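Local coordinates for protein putative sulfatase yidJ (Bacteroides fragilis, PDB 2QZU) that probably hydrolyses sulfate esters as a metal-binding arylsulfatase, at residues P54-L59 with V308-D313; A60-N65 with A296-N301; G173-D176 with P181-W184; T378-D383 with E470-P475; T467-E470 with P475-Q478. All coordinates share one frame; numbering follows the deposited sequence.

Interaction 1: residues P54-L59 with V308-D313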
# COMPACT_ATOMS: atom_id res chain seq x y z
N PRO A 54 7.47 -23.18 -14.37
CA PRO A 54 7.46 -24.55 -14.88
C PRO A 54 6.20 -24.99 -15.64
O PRO A 54 6.29 -25.76 -16.60
CB PRO A 54 7.71 -25.39 -13.62
CG PRO A 54 7.09 -24.55 -12.53
CD PRO A 54 7.56 -23.16 -12.90
N HIS A 55 5.04 -24.51 -15.22
CA HIS A 55 3.80 -24.91 -15.89
C HIS A 55 3.62 -24.25 -17.25
O HIS A 55 3.14 -24.89 -18.19
CB HIS A 55 2.62 -24.64 -14.96
CG HIS A 55 2.68 -25.42 -13.68
ND1 HIS A 55 2.50 -26.78 -13.63
CD2 HIS A 55 2.97 -25.03 -12.42
CE1 HIS A 55 2.69 -27.20 -12.40
NE2 HIS A 55 2.97 -26.16 -11.64
N LEU A 56 4.01 -22.99 -17.36
CA LEU A 56 3.92 -22.31 -18.64
C LEU A 56 4.98 -22.86 -19.58
O LEU A 56 4.77 -22.93 -20.80
CB LEU A 56 4.10 -20.80 -18.47
CG LEU A 56 2.93 -20.09 -17.78
CD1 LEU A 56 3.25 -18.62 -17.59
CD2 LEU A 56 1.67 -20.26 -18.62
N ASP A 57 6.13 -23.26 -19.03
CA ASP A 57 7.19 -23.84 -19.86
C ASP A 57 6.66 -25.15 -20.46
O ASP A 57 6.90 -25.44 -21.63
CB ASP A 57 8.44 -24.15 -19.04
CG ASP A 57 9.18 -22.91 -18.58
OD1 ASP A 57 8.81 -21.79 -19.01
OD2 ASP A 57 10.14 -23.05 -17.80
N LYS A 58 5.97 -25.93 -19.64
CA LYS A 58 5.40 -27.20 -20.08
C LYS A 58 4.33 -26.95 -21.15
O LYS A 58 4.30 -27.64 -22.17
CB LYS A 58 4.79 -27.95 -18.89
CG LYS A 58 4.15 -29.29 -19.22
CD LYS A 58 5.16 -30.28 -19.78
CE LYS A 58 4.50 -31.63 -20.06
NZ LYS A 58 5.47 -32.61 -20.64
N LEU A 59 3.47 -25.97 -20.91
CA LEU A 59 2.42 -25.63 -21.86
C LEU A 59 3.05 -25.25 -23.20
O LEU A 59 2.60 -25.68 -24.26
CB LEU A 59 1.59 -24.46 -21.33
CG LEU A 59 0.40 -24.03 -22.18
CD1 LEU A 59 -0.62 -25.16 -22.25
CD2 LEU A 59 -0.22 -22.78 -21.57
N VAL A 308 -5.79 -23.67 -25.94
CA VAL A 308 -5.47 -23.01 -24.68
C VAL A 308 -4.53 -21.86 -25.00
O VAL A 308 -3.53 -22.04 -25.70
CB VAL A 308 -4.77 -23.98 -23.70
CG1 VAL A 308 -4.37 -23.24 -22.41
CG2 VAL A 308 -5.70 -25.14 -23.37
N VAL A 309 -4.87 -20.68 -24.52
CA VAL A 309 -4.07 -19.49 -24.76
C VAL A 309 -3.66 -18.86 -23.44
O VAL A 309 -4.49 -18.73 -22.54
CB VAL A 309 -4.87 -18.41 -25.54
CG1 VAL A 309 -3.99 -17.19 -25.79
CG2 VAL A 309 -5.41 -18.98 -26.83
N PHE A 310 -2.39 -18.49 -23.31
CA PHE A 310 -1.94 -17.78 -22.11
C PHE A 310 -1.33 -16.48 -22.63
O PHE A 310 -0.37 -16.50 -23.40
CB PHE A 310 -0.86 -18.51 -21.31
CG PHE A 310 -0.42 -17.74 -20.09
CD1 PHE A 310 -1.23 -17.68 -18.96
CD2 PHE A 310 0.76 -17.00 -20.10
CE1 PHE A 310 -0.89 -16.88 -17.87
CE2 PHE A 310 1.11 -16.19 -19.01
CZ PHE A 310 0.29 -16.13 -17.90
N THR A 311 -1.89 -15.36 -22.21
CA THR A 311 -1.39 -14.07 -22.67
C THR A 311 -1.61 -12.99 -21.62
O THR A 311 -1.92 -13.29 -20.46
CB THR A 311 -2.08 -13.70 -24.02
OG1 THR A 311 -1.45 -12.55 -24.59
CG2 THR A 311 -3.55 -13.43 -23.80
N SER A 312 -1.43 -11.73 -22.00
CA SER A 312 -1.59 -10.62 -21.07
C SER A 312 -2.00 -9.37 -21.83
O SER A 312 -1.78 -9.26 -23.03
CB SER A 312 -0.28 -10.36 -20.32
OG SER A 312 -0.42 -9.34 -19.35
N ASP A 313 -2.62 -8.42 -21.13
CA ASP A 313 -3.06 -7.19 -21.76
C ASP A 313 -1.93 -6.19 -21.99
O ASP A 313 -2.02 -5.34 -22.87
CB ASP A 313 -4.20 -6.54 -20.95
CG ASP A 313 -3.84 -6.30 -19.49
OD1 ASP A 313 -2.86 -6.87 -18.98
OD2 ASP A 313 -4.57 -5.52 -18.83

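Interaction 2: residues A60-N65 with A296-N301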
# COMPACT_ATOMS: atom_id res chain seq x y z
N ALA A 60 4.10 -24.44 -23.14
CA ALA A 60 4.80 -23.99 -24.33
C ALA A 60 5.39 -25.17 -25.11
O ALA A 60 5.34 -25.20 -26.33
CB ALA A 60 5.91 -23.03 -23.96
N SER A 61 5.93 -26.14 -24.38
CA SER A 61 6.54 -27.31 -25.00
C SER A 61 5.51 -28.17 -25.72
O SER A 61 5.85 -28.96 -26.60
CB SER A 61 7.26 -28.17 -23.96
OG SER A 61 6.32 -28.87 -23.16
N GLU A 62 4.24 -28.03 -25.33
CA GLU A 62 3.18 -28.80 -25.96
C GLU A 62 2.47 -27.98 -27.03
O GLU A 62 1.51 -28.44 -27.64
CB GLU A 62 2.17 -29.26 -24.90
CG GLU A 62 2.78 -30.12 -23.80
CD GLU A 62 1.73 -30.71 -22.88
OE1 GLU A 62 0.96 -31.59 -23.33
OE2 GLU A 62 1.67 -30.30 -21.70
N GLY A 63 2.96 -26.76 -27.25
CA GLY A 63 2.36 -25.89 -28.24
C GLY A 63 3.33 -24.91 -28.87
O GLY A 63 4.44 -25.28 -29.26
N ILE A 64 2.92 -23.65 -28.95
CA ILE A 64 3.75 -22.61 -29.56
C ILE A 64 3.98 -21.45 -28.60
O ILE A 64 3.08 -21.04 -27.86
CB ILE A 64 3.07 -22.02 -30.81
CG1 ILE A 64 2.58 -23.14 -31.72
CG2 ILE A 64 4.05 -21.12 -31.55
CD1 ILE A 64 1.51 -22.69 -32.70
N ASN A 65 5.20 -20.91 -28.63
CA ASN A 65 5.56 -19.79 -27.79
C ASN A 65 5.87 -18.62 -28.73
O ASN A 65 6.89 -18.64 -29.42
CB ASN A 65 6.79 -20.14 -26.94
CG ASN A 65 7.10 -19.10 -25.88
OD1 ASN A 65 8.12 -19.17 -25.20
ND2 ASN A 65 6.21 -18.12 -25.73
N ALA A 296 -6.63 -29.95 -14.93
CA ALA A 296 -8.05 -30.25 -14.95
C ALA A 296 -8.48 -30.60 -16.37
O ALA A 296 -9.27 -31.53 -16.58
CB ALA A 296 -8.85 -29.05 -14.44
N LEU A 297 -7.94 -29.87 -17.34
CA LEU A 297 -8.26 -30.14 -18.74
C LEU A 297 -7.79 -31.55 -19.12
O LEU A 297 -8.53 -32.30 -19.74
CB LEU A 297 -7.58 -29.11 -19.65
CG LEU A 297 -8.18 -27.69 -19.63
CD1 LEU A 297 -7.32 -26.77 -20.48
CD2 LEU A 297 -9.62 -27.73 -20.15
N LYS A 298 -6.57 -31.90 -18.74
CA LYS A 298 -6.03 -33.22 -19.05
C LYS A 298 -6.79 -34.34 -18.33
O LYS A 298 -7.04 -35.40 -18.92
CB LYS A 298 -4.54 -33.28 -18.68
CG LYS A 298 -3.64 -32.49 -19.61
CD LYS A 298 -2.18 -32.61 -19.19
CE LYS A 298 -1.24 -32.10 -20.27
NZ LYS A 298 -1.47 -30.68 -20.61
N GLN A 299 -7.17 -34.10 -17.08
CA GLN A 299 -7.91 -35.07 -16.29
C GLN A 299 -9.28 -35.39 -16.90
O GLN A 299 -9.77 -36.52 -16.81
CB GLN A 299 -8.11 -34.54 -14.86
CG GLN A 299 -8.99 -35.40 -13.95
CD GLN A 299 -8.41 -36.77 -13.68
OE1 GLN A 299 -7.22 -36.91 -13.40
NE2 GLN A 299 -9.25 -37.80 -13.76
N ASN A 300 -9.88 -34.39 -17.54
CA ASN A 300 -11.19 -34.55 -18.16
C ASN A 300 -11.12 -34.85 -19.65
O ASN A 300 -12.14 -34.83 -20.34
CB ASN A 300 -12.03 -33.28 -17.93
CG ASN A 300 -12.50 -33.14 -16.49
OD1 ASN A 300 -13.37 -33.89 -16.04
ND2 ASN A 300 -11.92 -32.19 -15.76
N ASN A 301 -9.92 -35.12 -20.15
CA ASN A 301 -9.72 -35.41 -21.58
C ASN A 301 -10.23 -34.25 -22.43
O ASN A 301 -10.80 -34.45 -23.51
CB ASN A 301 -10.45 -36.70 -21.96
CG ASN A 301 -9.75 -37.94 -21.44
OD1 ASN A 301 -10.30 -39.04 -21.48
ND2 ASN A 301 -8.53 -37.77 -20.96

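Interaction 3: residues G173-D176 with P181-W184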
# COMPACT_ATOMS: atom_id res chain seq x y z
N GLY A 173 -15.04 -5.64 -11.92
CA GLY A 173 -14.53 -4.61 -12.82
C GLY A 173 -13.03 -4.59 -12.68
O GLY A 173 -12.30 -5.06 -13.55
N THR A 174 -12.55 -4.01 -11.58
CA THR A 174 -11.13 -4.00 -11.26
C THR A 174 -11.03 -3.85 -9.75
O THR A 174 -11.89 -3.24 -9.12
CB THR A 174 -10.34 -2.89 -12.01
OG1 THR A 174 -8.94 -3.17 -11.92
CG2 THR A 174 -10.63 -1.51 -11.43
N TYR A 175 -10.00 -4.46 -9.16
CA TYR A 175 -9.81 -4.48 -7.71
C TYR A 175 -8.44 -5.13 -7.53
O TYR A 175 -8.22 -6.23 -8.05
CB TYR A 175 -10.90 -5.34 -7.08
CG TYR A 175 -10.81 -5.53 -5.58
CD1 TYR A 175 -11.50 -4.69 -4.71
CD2 TYR A 175 -10.10 -6.60 -5.05
CE1 TYR A 175 -11.47 -4.91 -3.33
CE2 TYR A 175 -10.06 -6.83 -3.68
CZ TYR A 175 -10.75 -5.99 -2.83
OH TYR A 175 -10.75 -6.26 -1.48
N ASP A 176 -7.55 -4.49 -6.77
CA ASP A 176 -6.19 -5.00 -6.66
C ASP A 176 -5.65 -5.53 -5.34
O ASP A 176 -4.44 -5.74 -5.22
CB ASP A 176 -5.23 -3.94 -7.20
CG ASP A 176 -5.68 -3.39 -8.55
OD1 ASP A 176 -6.24 -4.17 -9.34
OD2 ASP A 176 -5.47 -2.19 -8.82
N PRO A 181 -9.86 -10.79 -2.67
CA PRO A 181 -10.57 -10.32 -3.87
C PRO A 181 -12.08 -10.40 -3.71
O PRO A 181 -12.58 -11.08 -2.81
CB PRO A 181 -10.06 -11.27 -4.95
CG PRO A 181 -9.92 -12.56 -4.20
CD PRO A 181 -9.25 -12.11 -2.91
N MSE A 182 -12.80 -9.69 -4.56
CA MSE A 182 -14.26 -9.73 -4.53
C MSE A 182 -14.77 -10.09 -5.92
O MSE A 182 -14.08 -9.90 -6.93
CB MSE A 182 -14.85 -8.39 -4.06
CG MSE A 182 -14.22 -7.14 -4.63
SE MSE A 182 -14.78 -6.79 -6.43
CE MSE A 182 -14.07 -5.02 -6.64
N TYR A 183 -15.98 -10.64 -5.96
CA TYR A 183 -16.58 -11.08 -7.20
C TYR A 183 -18.09 -10.99 -7.14
O TYR A 183 -18.69 -10.85 -6.07
CB TYR A 183 -16.25 -12.56 -7.45
CG TYR A 183 -14.78 -12.90 -7.49
CD1 TYR A 183 -14.07 -12.86 -8.68
CD2 TYR A 183 -14.10 -13.22 -6.32
CE1 TYR A 183 -12.70 -13.12 -8.72
CE2 TYR A 183 -12.73 -13.49 -6.33
CZ TYR A 183 -12.04 -13.43 -7.53
OH TYR A 183 -10.69 -13.67 -7.55
N TRP A 184 -18.69 -11.06 -8.32
CA TRP A 184 -20.14 -11.10 -8.47
C TRP A 184 -20.35 -12.43 -9.17
O TRP A 184 -19.68 -12.71 -10.17
CB TRP A 184 -20.65 -10.00 -9.40
CG TRP A 184 -20.86 -8.67 -8.78
CD1 TRP A 184 -21.95 -8.25 -8.06
CD2 TRP A 184 -20.00 -7.54 -8.89
NE1 TRP A 184 -21.82 -6.92 -7.73
CE2 TRP A 184 -20.63 -6.46 -8.22
CE3 TRP A 184 -18.75 -7.33 -9.49
CZ2 TRP A 184 -20.05 -5.19 -8.15
CZ3 TRP A 184 -18.17 -6.07 -9.41
CH2 TRP A 184 -18.83 -5.01 -8.74

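Interaction 4: residues T378-D383 with E470-P475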
# COMPACT_ATOMS: atom_id res chain seq x y z
N THR A 378 -17.01 -5.45 -39.15
CA THR A 378 -16.50 -4.37 -38.32
C THR A 378 -15.13 -4.67 -37.70
O THR A 378 -14.45 -3.77 -37.23
CB THR A 378 -17.50 -4.03 -37.18
OG1 THR A 378 -17.05 -2.86 -36.48
CG2 THR A 378 -17.62 -5.18 -36.19
N VAL A 379 -14.72 -5.94 -37.71
CA VAL A 379 -13.43 -6.32 -37.14
C VAL A 379 -12.28 -5.79 -38.01
O VAL A 379 -12.25 -5.97 -39.23
CB VAL A 379 -13.33 -7.86 -36.99
CG1 VAL A 379 -11.91 -8.28 -36.63
CG2 VAL A 379 -14.29 -8.32 -35.89
N GLN A 380 -11.32 -5.12 -37.35
CA GLN A 380 -10.18 -4.51 -38.03
C GLN A 380 -8.83 -5.19 -37.84
O GLN A 380 -7.91 -4.99 -38.63
CB GLN A 380 -10.03 -3.06 -37.58
CG GLN A 380 -11.26 -2.19 -37.76
CD GLN A 380 -11.05 -0.79 -37.19
OE1 GLN A 380 -10.90 -0.62 -35.98
NE2 GLN A 380 -11.02 0.21 -38.06
N THR A 381 -8.69 -5.98 -36.77
CA THR A 381 -7.42 -6.63 -36.48
C THR A 381 -7.04 -7.77 -37.43
O THR A 381 -7.86 -8.24 -38.23
CB THR A 381 -7.39 -7.10 -35.02
OG1 THR A 381 -8.45 -8.03 -34.78
CG2 THR A 381 -7.57 -5.91 -34.08
N PHE A 382 -5.79 -8.21 -37.35
CA PHE A 382 -5.27 -9.27 -38.23
C PHE A 382 -5.75 -10.69 -37.95
O PHE A 382 -5.73 -11.14 -36.81
CB PHE A 382 -3.74 -9.28 -38.22
CG PHE A 382 -3.10 -8.00 -38.67
CD1 PHE A 382 -2.78 -6.99 -37.76
CD2 PHE A 382 -2.78 -7.80 -40.01
CE1 PHE A 382 -2.16 -5.82 -38.17
CE2 PHE A 382 -2.16 -6.63 -40.44
CZ PHE A 382 -1.85 -5.64 -39.52
N ASP A 383 -6.17 -11.39 -39.00
CA ASP A 383 -6.59 -12.78 -38.89
C ASP A 383 -5.32 -13.55 -39.22
O ASP A 383 -4.97 -13.71 -40.39
CB ASP A 383 -7.68 -13.12 -39.92
CG ASP A 383 -8.10 -14.58 -39.86
OD1 ASP A 383 -7.34 -15.41 -39.33
OD2 ASP A 383 -9.20 -14.90 -40.37
N GLU A 470 -5.59 5.80 -42.06
CA GLU A 470 -6.70 6.00 -42.99
C GLU A 470 -7.49 4.69 -43.14
O GLU A 470 -8.72 4.69 -43.17
CB GLU A 470 -6.18 6.46 -44.36
CG GLU A 470 -5.51 7.84 -44.31
CD GLU A 470 -4.94 8.28 -45.65
OE1 GLU A 470 -4.12 7.54 -46.23
OE2 GLU A 470 -5.30 9.39 -46.11
N LYS A 471 -6.77 3.58 -43.21
CA LYS A 471 -7.37 2.26 -43.36
C LYS A 471 -8.27 1.92 -42.18
O LYS A 471 -9.31 1.27 -42.34
CB LYS A 471 -6.27 1.20 -43.49
CG LYS A 471 -6.75 -0.22 -43.72
CD LYS A 471 -5.56 -1.14 -43.94
CE LYS A 471 -5.99 -2.57 -44.24
NZ LYS A 471 -6.64 -3.23 -43.08
N THR A 472 -7.87 2.36 -40.99
CA THR A 472 -8.63 2.08 -39.77
C THR A 472 -9.62 3.18 -39.37
O THR A 472 -10.16 3.16 -38.27
CB THR A 472 -7.66 1.80 -38.59
OG1 THR A 472 -6.73 2.88 -38.45
CG2 THR A 472 -6.89 0.51 -38.83
N ASN A 473 -9.87 4.13 -40.28
CA ASN A 473 -10.82 5.21 -40.03
C ASN A 473 -10.50 5.95 -38.72
O ASN A 473 -11.37 6.14 -37.87
CB ASN A 473 -12.24 4.64 -39.98
CG ASN A 473 -13.33 5.71 -40.04
OD1 ASN A 473 -14.51 5.41 -39.90
ND2 ASN A 473 -12.92 6.95 -40.25
N ASP A 474 -9.24 6.35 -38.58
CA ASP A 474 -8.76 7.06 -37.40
C ASP A 474 -8.48 8.51 -37.81
O ASP A 474 -7.60 8.76 -38.63
CB ASP A 474 -7.49 6.37 -36.90
CG ASP A 474 -7.04 6.86 -35.54
OD1 ASP A 474 -6.27 6.12 -34.88
OD2 ASP A 474 -7.43 7.97 -35.12
N PRO A 475 -9.24 9.47 -37.25
CA PRO A 475 -9.06 10.89 -37.57
C PRO A 475 -7.63 11.43 -37.44
O PRO A 475 -7.28 12.44 -38.05
CB PRO A 475 -10.02 11.59 -36.61
CG PRO A 475 -11.14 10.60 -36.50
CD PRO A 475 -10.40 9.28 -36.36
O HOH W 1 -7.85 -2.84 -40.59
O HOH W 2 -11.53 -0.06 -40.70

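Interaction 5: residues T467-E470 with P475-Q478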
# COMPACT_ATOMS: atom_id res chain seq x y z
N THR A 467 -1.19 5.81 -43.97
CA THR A 467 -1.98 4.82 -44.69
C THR A 467 -2.71 3.91 -43.70
O THR A 467 -3.88 3.57 -43.91
CB THR A 467 -1.09 3.95 -45.61
OG1 THR A 467 -0.44 4.80 -46.57
CG2 THR A 467 -1.92 2.91 -46.34
N TRP A 468 -2.02 3.53 -42.63
CA TRP A 468 -2.60 2.68 -41.60
C TRP A 468 -3.77 3.38 -40.90
O TRP A 468 -4.83 2.79 -40.70
CB TRP A 468 -1.54 2.30 -40.55
CG TRP A 468 -2.13 1.63 -39.34
CD1 TRP A 468 -2.44 2.22 -38.14
CD2 TRP A 468 -2.58 0.28 -39.24
NE1 TRP A 468 -3.05 1.32 -37.31
CE2 TRP A 468 -3.15 0.11 -37.95
CE3 TRP A 468 -2.55 -0.82 -40.11
CZ2 TRP A 468 -3.69 -1.10 -37.52
CZ3 TRP A 468 -3.09 -2.03 -39.68
CH2 TRP A 468 -3.65 -2.16 -38.40
N LEU A 469 -3.56 4.64 -40.53
CA LEU A 469 -4.61 5.38 -39.85
C LEU A 469 -5.83 5.61 -40.76
O LEU A 469 -6.96 5.58 -40.29
CB LEU A 469 -4.05 6.71 -39.32
CG LEU A 469 -2.92 6.51 -38.29
CD1 LEU A 469 -2.25 7.84 -37.97
CD2 LEU A 469 -3.49 5.87 -37.02
N GLU A 470 -5.59 5.80 -42.06
CA GLU A 470 -6.70 6.00 -42.99
C GLU A 470 -7.49 4.69 -43.14
O GLU A 470 -8.72 4.69 -43.17
CB GLU A 470 -6.18 6.46 -44.36
CG GLU A 470 -5.51 7.84 -44.31
CD GLU A 470 -4.94 8.28 -45.65
OE1 GLU A 470 -4.12 7.54 -46.23
OE2 GLU A 470 -5.30 9.39 -46.11
N PRO A 475 -9.24 9.47 -37.25
CA PRO A 475 -9.06 10.89 -37.57
C PRO A 475 -7.63 11.43 -37.44
O PRO A 475 -7.28 12.44 -38.05
CB PRO A 475 -10.02 11.59 -36.61
CG PRO A 475 -11.14 10.60 -36.50
CD PRO A 475 -10.40 9.28 -36.36
N PHE A 476 -6.80 10.75 -36.64
CA PHE A 476 -5.41 11.15 -36.42
C PHE A 476 -4.64 11.17 -37.75
O PHE A 476 -3.64 11.88 -37.90
CB PHE A 476 -4.77 10.18 -35.41
CG PHE A 476 -3.50 10.70 -34.77
CD1 PHE A 476 -2.30 10.74 -35.48
CD2 PHE A 476 -3.51 11.08 -33.43
CE1 PHE A 476 -1.13 11.15 -34.85
CE2 PHE A 476 -2.33 11.49 -32.80
CZ PHE A 476 -1.14 11.52 -33.51
N ALA A 477 -5.11 10.40 -38.72
CA ALA A 477 -4.47 10.33 -40.03
C ALA A 477 -4.32 11.71 -40.67
O ALA A 477 -3.34 11.98 -41.36
CB ALA A 477 -5.27 9.42 -40.96
N GLN A 478 -5.30 12.58 -40.44
CA GLN A 478 -5.29 13.92 -41.02
C GLN A 478 -4.19 14.84 -40.49
O GLN A 478 -3.90 15.88 -41.10
CB GLN A 478 -6.65 14.58 -40.80
CG GLN A 478 -7.77 13.95 -41.61
CD GLN A 478 -7.66 14.25 -43.08
OE1 GLN A 478 -7.79 15.41 -43.50
NE2 GLN A 478 -7.41 13.23 -43.88

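Interaction 1: residues P54-L59 with V308-D313
Leu56 and Leu59 of helix 54-61 pack against Phe310 and Val308 of strand 306-311 in a buried, wholly apolar helix-on-sheet contact on one face of the large central sheet. Helix 54-59 crosses strand 308-311 with the two directions 131° apart, and the axes come within 10.7 Å, a spacing bridged by side chains. No hydrogen bond links the segments.

The aromatic ring is the main surface. Phe310 holds its CG anti to its own backbone N (chi1 180°), which carries the ring out toward the helix; the turn about CB-CG brings one face to Leu56. Leu56 CD2 makes a CH-pi contact 3.8 Å from the ring centroid, 19° off the normal and shifted toward the rim on the CG side, while CD1 reaches the far half, 3.5 Å from Phe310 CE2. The two side chains cross at about a right angle, both methyls spread over the same face.

One turn further along, Leu59 bridges two strand residues more loosely: CD1 lies 4.2 Å from Val308 CG1 and CD2 4.3 Å from Phe310 CB. Val290 of helix 267-299 and Ile33 of the adjoining strand also touch Phe310. At the start of helix 54-61, Asp287 accepts hydrogen bonds from the backbone N atoms of His55 and Leu56. Such helices layered on a central mixed sheet are characteristic of the alkaline phosphatase-like fold that sulfatases share.

Interaction 2: residues A60-N65 with A296-N301
Lys298 comes up to the carboxylate of Glu62 at its oxygen edge, with CE near the carboxylate plane and NZ tilted out of it on the OE2 side: NZ lies 3.3 Å from OE2, against 3.8 Å from OE1. The salt bridge is therefore lopsided, and its hydrogen bond is weak. The second flat group, the Asn300 amide, turns back on its own helix. Its ND2 donates to Ala296 O at 2.9 Å from above the carbonyl plane, and the backbone N of Asn300 reaches the same oxygen from the opposite face, so that one carbonyl is gripped twice.

Glu62 and Lys298 come from opposite directions, and their backbones are far apart, with 12.3 Å between Glu62 CA and Lys298 CA. The lysine runs out extended and bends at its last torsion (chi4 60°), which turns NZ to the acid. Phe303 touches Glu62 and makes a cation-pi contact with Lys298.

The lysine stands on the last turn of helix 267-299. There Asn301, with positive phi, is the C-prime residue of a Schellman motif, its N bonded to Lys298 O.

Interaction 3: residues G173-D176 with P181-W184
Segments 173-176 and 181-184 run in opposite senses without any hydrogen bond between them: Thr174 and Tyr175 are extended, residues 182-183 are strand, and the CA atoms of Tyr175 and Pro181 stand 7.0 Å apart, widening to 8.8 Å between those of Gly173 and Tyr183. Side chains fill the interval.

The main pair is Tyr175 with Met182, a selenomethionine here. Met182 sets CG between its backbone N and carbonyl carbon (chi1 43°) and bends again at chi2, which folds the chain over the tyrosine. CG sits above the ring centre, 3.7 Å from the centroid and 14° off the normal, as a CH-pi contact. SE follows obliquely at 4.7 Å from that centroid, a Met-aromatic contact, and CE ends 3.2 Å from both Tyr175 CB and Tyr175 CD1. Pro181 CA approaches Tyr175 CE2 to 3.5 Å, and the tyrosine hydroxyl is hydrogen-bonded to Lys180 O. At the other end, the Trp184 ring presents its edge to the backbone, with CZ3 4.0 Å from Gly173 N.

The contact is buried where the chain leaves strand 168-172, at one margin of the large sheet. Tyr195 of strand 194-195, which pairs with strand 182-183, touches both Tyr175 and Met182, and Tyr146 meets the Tyr175 ring edge-to-face.

Interaction 4: residues T378-D383 with E470-P475
Gln380 reaches across to the end of helix 455-471 and hydrogen-bonds the backbone of Thr472, the one direct polar link between the segments. Its CG lies anti to the carbonyl carbon, beside the backbone N (chi1 -56°), and the chain is extended beyond CG, carrying the amide to Thr472. NE2 donates to Thr472 O at 3.1 Å with an N-H...O angle of 146°. The acceptor lies in the plane of the glutamine amide, but the donor stands well above the carbonyl plane and meets the C=O from the side, at 102°, rather than on a lone pair.

The amide is held at both ends. NE2 also donates to water 2 at 2.7 Å, which passes a hydrogen bond on to Lys471 O, while OE1 accepts from Tyr88 N; together these bonds would fix the rotation of the flat group.

Lys471 stays extended until its last torsion, where it bends, and NZ donates to water 1 at 2.8 Å. That water donates in turn to Gln380 O at 2.9 Å, so the lysine joins the loop through solvent. Thr472 OG1 bonds Trp468 O in the last turn of the helix, while Thr472 CB lies 3.8 Å from Gln380 NE2.

Asn473, with positive phi, closes helix 455-471 as the C-prime residue of a Schellman motif. The loop 378-383 itself runs between helices 361-368 and 385-390, with Gln380 and Thr381 tied by backbone bonds to Gly86.

Interaction 5: residues T467-E470 with P475-Q478
Leu469, on the last turns of helix 455-471, and Ala477, in the 3-10 turn 475-478, bring their backbones to a CA-CA distance of 5.0 Å as the chain doubles back on itself, with no hydrogen bond between the two segments.

At this distance the contact is made by the alanine methyl. Ala477 CB points at the helix and meets Leu469 CB at 3.4 Å, tighter than usual van der Waals contact. Glu470 meets the same methyl from a direction roughly at right angles to Leu469, its CG 3.7 Å from Ala477 CB; it is thus the aliphatic part of the glutamate that packs, while the residue as a whole is exposed.

Leu469 sends its CG away from its carbonyl carbon (chi1 -62°), and the branch passes along the 3-10 backbone to Phe476. There CD1 touches Phe476 CD1 at 3.8 Å, approaching the ring obliquely, and lies 3.9 Å from Ala477 N. Phe476 itself, with CG anti to its backbone N, leans against Arg414, Val425 and Ala427 of the four-stranded antiparallel sheet, and Arg414 also touches Leu469.

Polar atoms of the turn find partners elsewhere: Asp474 OD2 accepts from Phe476 N, and Lys466 NZ bonds Ala477 O. Across the segments themselves the contact is purely apolar, which is consistent with packing and burial of leucine, alanine and phenylalanine carbon holding the turn against the helix.

How the interactions relate
Interactions 1 and 2 are neighbours that both use helix 54-61: the first is buried against the central sheet, the second a surface ion pair, and Val308 CG2 touches Leu297 CD1 at 3.7 Å between them. Interaction 3, buried as well, lies about 23 Å from interaction 1, centre to centre, at the 168-172 margin of the same sheet; it also pairs an aromatic ring with an aliphatic chain, adding a Met-aromatic contact through selenium. Interactions 4 and 5 share the end of helix 455-471 across the chain's centre from interaction 1. Interaction 4 is partly buried and polar, using an amide and bridging waters; interaction 5 is buried and apolar. Between them Phe382 CZ meets Trp468 CZ3 at 3.8 Å.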